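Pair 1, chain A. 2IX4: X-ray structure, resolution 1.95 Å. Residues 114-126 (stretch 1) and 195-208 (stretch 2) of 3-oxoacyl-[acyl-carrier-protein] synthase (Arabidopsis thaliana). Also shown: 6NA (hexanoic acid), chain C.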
# COMPACT_ATOMS: atom_id res chain seq x y z
N GLU A 114 -0.94 -2.64 22.94
CA GLU A 114 -1.37 -1.37 22.37
C GLU A 114 -0.21 -0.54 21.82
O GLU A 114 -0.41 0.31 20.95
CB GLU A 114 -2.14 -0.55 23.41
CG GLU A 114 -3.54 -1.06 23.70
CD GLU A 114 -4.20 -0.34 24.87
OE1 GLU A 114 -3.74 0.76 25.26
OE2 GLU A 114 -5.19 -0.88 25.41
N ARG A 115 0.99 -0.81 22.32
CA ARG A 115 2.20 -0.11 21.86
C ARG A 115 2.94 -0.87 20.75
O ARG A 115 4.01 -0.44 20.31
CB ARG A 115 3.13 0.21 23.03
CG ARG A 115 2.63 1.33 23.95
CD ARG A 115 2.43 2.65 23.20
NE ARG A 115 3.69 3.30 22.85
CZ ARG A 115 3.81 4.35 22.05
NH1 ARG A 115 2.74 4.89 21.48
NH2 ARG A 115 5.01 4.87 21.80
N THR A 116 2.37 -1.99 20.32
CA THR A 116 2.93 -2.81 19.23
C THR A 116 2.06 -2.72 17.98
O THR A 116 0.87 -3.03 18.03
CB THR A 116 3.07 -4.29 19.65
OG1 THR A 116 3.78 -4.37 20.89
CG2 THR A 116 3.82 -5.09 18.58
N GLY A 117 2.66 -2.32 16.87
CA GLY A 117 1.95 -2.26 15.60
C GLY A 117 2.48 -3.23 14.55
O GLY A 117 3.42 -3.99 14.81
N VAL A 118 1.87 -3.20 13.38
CA VAL A 118 2.23 -4.09 12.28
C VAL A 118 2.24 -3.31 10.97
O VAL A 118 1.31 -2.55 10.69
CB VAL A 118 1.26 -5.30 12.16
CG1 VAL A 118 1.77 -6.32 11.15
CG2 VAL A 118 1.06 -5.97 13.52
N SER A 119 3.30 -3.49 10.18
CA SER A 119 3.42 -2.90 8.85
C SER A 119 4.03 -3.90 7.87
O SER A 119 5.24 -3.88 7.60
CB SER A 119 4.23 -1.60 8.89
OG SER A 119 4.20 -0.94 7.63
N ILE A 120 3.19 -4.78 7.34
CA ILE A 120 3.63 -5.80 6.39
C ILE A 120 2.81 -5.65 5.11
O ILE A 120 1.61 -5.93 5.10
CB ILE A 120 3.47 -7.24 6.96
CG1 ILE A 120 4.25 -7.39 8.27
CG2 ILE A 120 3.92 -8.29 5.93
CD1 ILE A 120 3.89 -8.64 9.07
N GLY A 121 3.45 -5.20 4.05
CA GLY A 121 2.77 -4.98 2.78
C GLY A 121 2.95 -6.12 1.80
O GLY A 121 3.90 -6.89 1.88
N GLY A 122 2.00 -6.22 0.87
CA GLY A 122 2.13 -7.09 -0.29
C GLY A 122 2.05 -6.23 -1.53
O GLY A 122 1.40 -5.19 -1.53
N GLY A 123 2.72 -6.66 -2.60
CA GLY A 123 2.78 -5.87 -3.82
C GLY A 123 1.55 -5.97 -4.71
O GLY A 123 1.04 -4.95 -5.19
N ILE A 124 1.08 -7.20 -4.93
CA ILE A 124 -0.05 -7.44 -5.85
C ILE A 124 -1.22 -8.17 -5.18
O ILE A 124 -2.37 -7.98 -5.58
CB ILE A 124 0.37 -8.21 -7.13
CG1 ILE A 124 1.77 -7.81 -7.59
CG2 ILE A 124 -0.64 -7.94 -8.25
CD1 ILE A 124 2.37 -8.72 -8.67
N GLY A 125 -0.93 -9.00 -4.19
CA GLY A 125 -1.99 -9.71 -3.46
C GLY A 125 -2.18 -11.13 -3.96
O GLY A 125 -1.26 -11.94 -3.90
N SER A 126 -3.38 -11.42 -4.45
CA SER A 126 -3.71 -12.77 -4.91
C SER A 126 -4.42 -12.77 -6.26
O SER A 126 -5.65 -12.84 -6.34
CB SER A 126 -4.54 -13.49 -3.85
OG SER A 126 -4.64 -14.88 -4.14
N PHE A 195 8.74 8.74 15.76
CA PHE A 195 7.78 9.78 16.15
C PHE A 195 7.08 9.48 17.48
O PHE A 195 6.67 10.40 18.18
CB PHE A 195 6.73 10.00 15.06
CG PHE A 195 5.94 11.26 15.22
CD1 PHE A 195 6.40 12.46 14.69
CD2 PHE A 195 4.72 11.26 15.91
CE1 PHE A 195 5.66 13.64 14.84
CE2 PHE A 195 3.97 12.42 16.06
CZ PHE A 195 4.44 13.62 15.52
N GLY A 196 6.96 8.20 17.82
CA GLY A 196 6.32 7.79 19.07
C GLY A 196 4.95 7.14 18.92
O GLY A 196 4.25 6.93 19.91
N ASP A 197 4.58 6.82 17.67
CA ASP A 197 3.32 6.15 17.36
C ASP A 197 3.28 4.73 17.93
O ASP A 197 2.20 4.19 18.22
CB ASP A 197 3.10 6.08 15.85
CG ASP A 197 2.98 7.45 15.20
OD1 ASP A 197 2.16 8.28 15.66
OD2 ASP A 197 3.71 7.70 14.22
N ALA A 198 4.46 4.13 18.08
CA ALA A 198 4.61 2.77 18.60
C ALA A 198 5.98 2.60 19.25
O ALA A 198 6.90 3.38 19.00
CB ALA A 198 4.42 1.75 17.49
N ASP A 199 6.11 1.57 20.08
CA ASP A 199 7.39 1.20 20.66
C ASP A 199 7.98 -0.03 19.96
O ASP A 199 9.19 -0.23 19.98
CB ASP A 199 7.26 0.92 22.15
CG ASP A 199 7.01 2.18 22.96
OD1 ASP A 199 7.45 3.28 22.54
OD2 ASP A 199 6.36 2.08 24.02
N VAL A 200 7.10 -0.85 19.38
CA VAL A 200 7.48 -2.07 18.65
C VAL A 200 6.67 -2.14 17.36
O VAL A 200 5.46 -1.91 17.38
CB VAL A 200 7.19 -3.36 19.48
CG1 VAL A 200 7.64 -4.60 18.72
CG2 VAL A 200 7.85 -3.30 20.85
N MET A 201 7.34 -2.45 16.26
CA MET A 201 6.65 -2.67 14.99
C MET A 201 7.10 -3.98 14.35
O MET A 201 8.30 -4.24 14.21
CB MET A 201 6.89 -1.51 14.01
CG MET A 201 6.20 -0.19 14.38
SD MET A 201 4.40 -0.19 14.27
CE MET A 201 4.14 -0.33 12.49
N VAL A 202 6.13 -4.79 13.96
CA VAL A 202 6.36 -6.00 13.19
C VAL A 202 6.20 -5.62 11.72
O VAL A 202 5.08 -5.37 11.26
CB VAL A 202 5.36 -7.11 13.59
CG1 VAL A 202 5.71 -8.43 12.91
CG2 VAL A 202 5.33 -7.29 15.11
N ALA A 203 7.31 -5.56 11.00
CA ALA A 203 7.32 -4.96 9.66
C ALA A 203 8.03 -5.81 8.61
O ALA A 203 8.95 -6.56 8.92
CB ALA A 203 7.95 -3.56 9.72
N GLY A 204 7.60 -5.67 7.36
CA GLY A 204 8.23 -6.38 6.26
C GLY A 204 7.40 -6.45 4.99
O GLY A 204 6.65 -5.53 4.67
N GLY A 205 7.55 -7.56 4.28
CA GLY A 205 6.91 -7.72 2.98
C GLY A 205 6.56 -9.17 2.72
O GLY A 205 7.17 -10.08 3.29
N THR A 206 5.58 -9.37 1.86
CA THR A 206 5.16 -10.71 1.48
C THR A 206 4.66 -10.73 0.04
O THR A 206 4.16 -9.73 -0.47
CB THR A 206 4.10 -11.30 2.44
OG1 THR A 206 3.77 -12.64 2.04
CG2 THR A 206 2.82 -10.45 2.47
N GLU A 207 4.83 -11.87 -0.62
CA GLU A 207 4.35 -12.04 -1.99
C GLU A 207 4.22 -13.51 -2.34
O GLU A 207 5.09 -14.32 -2.03
CB GLU A 207 5.27 -11.36 -3.00
CG GLU A 207 4.58 -10.99 -4.31
CD GLU A 207 3.82 -9.68 -4.21
OE1 GLU A 207 4.49 -8.62 -4.14
OE2 GLU A 207 2.57 -9.70 -4.21
N SER A 208 3.11 -13.85 -2.98
CA SER A 208 2.91 -15.17 -3.54
C SER A 208 2.21 -14.99 -4.86
O SER A 208 0.99 -15.14 -4.97
CB SER A 208 2.08 -16.04 -2.61
OG SER A 208 2.07 -17.37 -3.08
CA 6NA C . 7.43 -5.16 -10.32
C 6NA C . 8.32 -4.56 -9.26
O 6NA C . 8.53 -3.36 -9.22
CB 6NA C . 5.98 -5.00 -9.90
CG 6NA C . 5.54 -6.14 -8.97
CD 6NA C . 4.78 -5.60 -7.77
C6 6NA C . 5.10 -6.40 -6.53
O HOH W 1 1.30 -11.83 -3.56
O HOH W 2 -0.89 -12.81 -6.68
O HOH W 3 -1.00 -14.89 -2.41
O HOH W 4 0.69 -9.39 -1.86

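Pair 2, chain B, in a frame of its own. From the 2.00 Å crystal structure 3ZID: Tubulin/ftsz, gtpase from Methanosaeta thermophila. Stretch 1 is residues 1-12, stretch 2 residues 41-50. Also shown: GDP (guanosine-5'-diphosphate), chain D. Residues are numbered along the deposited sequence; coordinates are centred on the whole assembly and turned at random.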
# COMPACT_ATOMS: atom_id res chain seq x y z
N MET B 1 21.28 -10.12 7.22
CA MET B 1 21.66 -9.20 8.28
C MET B 1 20.44 -8.40 8.73
O MET B 1 20.41 -7.80 9.81
CB MET B 1 22.75 -8.25 7.77
CG MET B 1 24.15 -8.82 7.88
SD MET B 1 25.40 -7.77 7.14
CE MET B 1 25.27 -8.32 5.44
N LEU B 2 19.41 -8.46 7.91
CA LEU B 2 18.25 -7.60 8.07
C LEU B 2 17.12 -8.43 8.63
O LEU B 2 16.77 -9.46 8.07
CB LEU B 2 17.87 -7.01 6.71
CG LEU B 2 16.92 -5.81 6.73
CD1 LEU B 2 17.44 -4.73 7.66
CD2 LEU B 2 16.72 -5.28 5.32
N ASN B 3 16.56 -8.03 9.77
CA ASN B 3 15.37 -8.68 10.29
C ASN B 3 14.12 -7.97 9.79
O ASN B 3 13.85 -6.83 10.17
CB ASN B 3 15.37 -8.69 11.82
CG ASN B 3 16.50 -9.52 12.39
OD1 ASN B 3 16.42 -10.75 12.44
ND2 ASN B 3 17.56 -8.85 12.82
N VAL B 4 13.35 -8.66 8.96
CA VAL B 4 12.20 -8.05 8.33
C VAL B 4 10.93 -8.74 8.78
O VAL B 4 10.84 -9.97 8.79
CB VAL B 4 12.29 -8.13 6.78
CG1 VAL B 4 11.12 -7.38 6.12
CG2 VAL B 4 13.63 -7.59 6.30
N LEU B 5 9.95 -7.94 9.16
CA LEU B 5 8.64 -8.48 9.48
C LEU B 5 7.65 -7.98 8.44
O LEU B 5 7.60 -6.78 8.15
CB LEU B 5 8.21 -8.03 10.89
CG LEU B 5 6.80 -8.45 11.33
CD1 LEU B 5 6.68 -9.96 11.39
CD2 LEU B 5 6.46 -7.84 12.70
N MET B 6 6.88 -8.89 7.86
CA MET B 6 5.80 -8.47 6.96
C MET B 6 4.45 -8.93 7.50
O MET B 6 4.28 -10.12 7.80
CB MET B 6 6.03 -8.98 5.55
CG MET B 6 7.39 -8.55 5.03
SD MET B 6 7.68 -9.02 3.33
CE MET B 6 6.73 -7.80 2.45
N LEU B 7 3.54 -7.98 7.66
CA LEU B 7 2.21 -8.21 8.24
C LEU B 7 1.15 -7.91 7.21
O LEU B 7 1.01 -6.76 6.79
CB LEU B 7 2.00 -7.27 9.42
CG LEU B 7 3.03 -7.39 10.53
CD1 LEU B 7 2.79 -6.36 11.62
CD2 LEU B 7 2.97 -8.80 11.10
N GLY B 8 0.40 -8.93 6.78
CA GLY B 8 -0.65 -8.72 5.80
C GLY B 8 -1.98 -8.72 6.53
O GLY B 8 -2.42 -9.75 7.02
N VAL B 9 -2.63 -7.56 6.60
CA VAL B 9 -3.80 -7.37 7.47
C VAL B 9 -5.08 -7.20 6.66
O VAL B 9 -5.15 -6.35 5.76
CB VAL B 9 -3.59 -6.14 8.36
CG1 VAL B 9 -4.70 -5.99 9.40
CG2 VAL B 9 -2.21 -6.23 9.03
N GLY B 10 -6.08 -8.01 6.95
CA GLY B 10 -7.31 -7.97 6.17
C GLY B 10 -7.15 -8.80 4.91
O GLY B 10 -6.06 -9.30 4.62
N GLN B 11 -8.22 -8.96 4.14
CA GLN B 11 -8.16 -9.81 2.95
C GLN B 11 -7.09 -9.38 1.92
O GLN B 11 -6.30 -10.21 1.44
CB GLN B 11 -9.52 -9.88 2.27
CG GLN B 11 -9.47 -10.59 0.93
CD GLN B 11 -10.81 -11.14 0.53
OE1 GLN B 11 -11.02 -12.36 0.52
NE2 GLN B 11 -11.73 -10.25 0.20
N CYS B 12 -7.10 -8.10 1.57
CA CYS B 12 -6.16 -7.57 0.60
C CYS B 12 -4.72 -7.77 1.11
O CYS B 12 -3.88 -8.33 0.41
CB CYS B 12 -6.45 -6.11 0.30
SG CYS B 12 -5.23 -5.29 -0.72
N SER B 41 19.25 -12.52 5.48
CA SER B 41 18.26 -11.75 6.22
C SER B 41 17.04 -12.60 6.57
O SER B 41 16.60 -13.44 5.78
CB SER B 41 17.81 -10.52 5.43
OG SER B 41 17.07 -10.87 4.27
N ARG B 42 16.49 -12.37 7.75
CA ARG B 42 15.38 -13.16 8.23
C ARG B 42 14.08 -12.43 7.89
O ARG B 42 13.89 -11.30 8.33
CB ARG B 42 15.54 -13.34 9.74
CG ARG B 42 14.60 -14.33 10.39
CD ARG B 42 15.00 -14.50 11.84
NE ARG B 42 14.77 -13.29 12.63
CZ ARG B 42 13.67 -13.08 13.34
NH1 ARG B 42 12.72 -14.00 13.38
NH2 ARG B 42 13.52 -11.95 14.05
N VAL B 43 13.22 -13.05 7.08
CA VAL B 43 11.92 -12.46 6.74
C VAL B 43 10.74 -13.23 7.32
O VAL B 43 10.44 -14.34 6.87
CB VAL B 43 11.70 -12.36 5.20
CG1 VAL B 43 10.41 -11.62 4.89
CG2 VAL B 43 12.87 -11.66 4.53
N GLU B 44 10.05 -12.64 8.29
CA GLU B 44 8.88 -13.26 8.89
C GLU B 44 7.60 -12.67 8.31
O GLU B 44 7.51 -11.48 8.02
CB GLU B 44 8.88 -13.07 10.41
CG GLU B 44 10.11 -13.67 11.09
CD GLU B 44 9.96 -15.15 11.38
OE1 GLU B 44 8.94 -15.74 11.00
OE2 GLU B 44 10.89 -15.73 11.97
N THR B 45 6.61 -13.53 8.11
CA THR B 45 5.36 -13.10 7.53
C THR B 45 4.23 -13.57 8.41
O THR B 45 4.20 -14.73 8.81
CB THR B 45 5.18 -13.66 6.11
OG1 THR B 45 5.13 -15.09 6.16
CG2 THR B 45 6.34 -13.23 5.22
N ILE B 46 3.30 -12.67 8.72
CA ILE B 46 2.08 -13.05 9.41
C ILE B 46 0.90 -12.46 8.68
O ILE B 46 0.85 -11.27 8.45
CB ILE B 46 2.04 -12.56 10.86
CG1 ILE B 46 3.30 -13.00 11.59
CG2 ILE B 46 0.81 -13.13 11.58
CD1 ILE B 46 3.40 -12.40 12.97
N ALA B 47 -0.02 -13.33 8.28
CA ALA B 47 -1.28 -12.90 7.71
C ALA B 47 -2.30 -12.78 8.84
O ALA B 47 -2.59 -13.75 9.52
CB ALA B 47 -1.75 -13.89 6.69
N ILE B 48 -2.84 -11.59 9.04
CA ILE B 48 -3.78 -11.36 10.12
C ILE B 48 -5.16 -11.04 9.54
O ILE B 48 -5.28 -10.24 8.60
CB ILE B 48 -3.27 -10.22 11.04
CG1 ILE B 48 -1.82 -10.51 11.45
CG2 ILE B 48 -4.18 -10.06 12.27
CD1 ILE B 48 -1.11 -9.40 12.19
N ASN B 49 -6.19 -11.69 10.08
CA ASN B 49 -7.57 -11.48 9.62
C ASN B 49 -8.61 -11.87 10.67
O ASN B 49 -8.38 -12.74 11.50
CB ASN B 49 -7.83 -12.27 8.33
CG ASN B 49 -8.80 -11.57 7.41
OD1 ASN B 49 -9.77 -10.94 7.85
ND2 ASN B 49 -8.54 -11.66 6.10
N THR B 50 -9.77 -11.22 10.60
CA THR B 50 -10.89 -11.56 11.46
C THR B 50 -11.81 -12.53 10.75
O THR B 50 -12.72 -13.07 11.35
CB THR B 50 -11.72 -10.32 11.78
OG1 THR B 50 -12.16 -9.70 10.56
CG2 THR B 50 -10.91 -9.32 12.60
PB GDP D . -10.95 -6.18 4.97
O1B GDP D . -9.73 -5.40 5.43
O2B GDP D . -10.65 -7.66 4.96
O3B GDP D . -12.09 -5.88 5.93
O3A GDP D . -11.41 -5.65 3.53
PA GDP D . -10.50 -5.81 2.21
O1A GDP D . -11.07 -6.83 1.29
O2A GDP D . -9.04 -6.06 2.51
O5' GDP D . -10.64 -4.33 1.63
C5' GDP D . -11.38 -4.13 0.44
C4' GDP D . -10.54 -3.25 -0.48
O4' GDP D . -9.37 -3.98 -0.84
C3' GDP D . -11.31 -2.99 -1.74
O3' GDP D . -10.83 -1.75 -2.26
C2' GDP D . -10.89 -4.14 -2.62
O2' GDP D . -10.99 -3.76 -3.99
C1' GDP D . -9.44 -4.32 -2.23
N9 GDP D . -8.93 -5.69 -2.32
C8 GDP D . -9.46 -6.79 -1.76
N7 GDP D . -8.67 -7.87 -2.01
C5 GDP D . -7.62 -7.43 -2.73
C6 GDP D . -6.41 -8.02 -3.31
O6 GDP D . -6.20 -9.24 -3.20
N1 GDP D . -5.57 -7.22 -3.96
C2 GDP D . -5.78 -5.91 -4.10
N2 GDP D . -4.88 -5.18 -4.79
N3 GDP D . -6.87 -5.27 -3.60
C4 GDP D . -7.79 -5.98 -2.91

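The sharpest difference lies where the two strands begin. In pair 1, Arg A115 folds its guanidinium across to the second stretch: NE reaches Asp A199 OD2 at 3.2 Å and NH2 reaches Asp A199 OD1 at 3.0 Å, a two-pronged salt bridge, while NH1 and NH2 also share Gly A196 O, at 3.0 and 2.9 Å. In pair 2 the matching positions hold Leu B2 and Ser B41, whose side chains meet only through CB atoms, 3.7 Å apart. The polar link moves to the next matched positions, where Arg B42 NE donates to Asn B3 OD1 at 3.0 Å; their counterparts, Val A200 and Thr A116, touch more loosely, with Thr A116 OG1 3.8 Å from Val A200 CB.

Beneath these differences is one framework: two neighbouring parallel strands, superposing with an RMSD of 0.8 Å. Parallel pairing makes alternate residues of one strand bond to both flanking residues of the other. Thus Gly A117 N donates to Val A200 O (2.9 Å) and Val A202 N to Gly A117 O (3.0 Å); at the equivalent place Val B4 N donates to Arg B42 O and Glu B44 N to Val B4 O, both at 2.8 Å.

The match of Gly A117 with Val B4 shows two ways of filling the same space. Met A201 curls its side chain back until SD lies 3.5 Å from Gly A117 CA; a CB on that glycine would sit 2.6 Å from the sulfur. In pair 2 the shorter Val B43 replaces the methionine, leaving room for Val B4, whose CB packs 4.2 Å from Val B43 CG2. On the same face, Met B6 takes the place of small Ser A119 and brings SD to 4.1 Å from Val B43 CG1.

On the other face, Ile A120 matches Leu B7. Ile A120 CD1 lies 4.3 Å from Val A202 CG1, whereas Leu B7 CD2 packs 3.9 Å from Ile B46 CB and 4.3 Å from Ile B48 CD1.

Gly A121 and Gly B8 coincide, and glycine recurs at Gly A123 and Gly B10, both beside ligands. A CB on Gly A123 would clash with Glu A207 OE1 and hexanoic acid C6; one on Gly B10 would clash with GDP O1B, and its backbone angles alone call for glycine. Glu A207 accepts a bond from Ile A124 N at OE2 (3.0 Å). Its counterpart, Asn B49, instead sets ND2 3.4 Å from Gln B11 N, two donors that cannot bond; that N donates to GDP O2B at 2.9 Å.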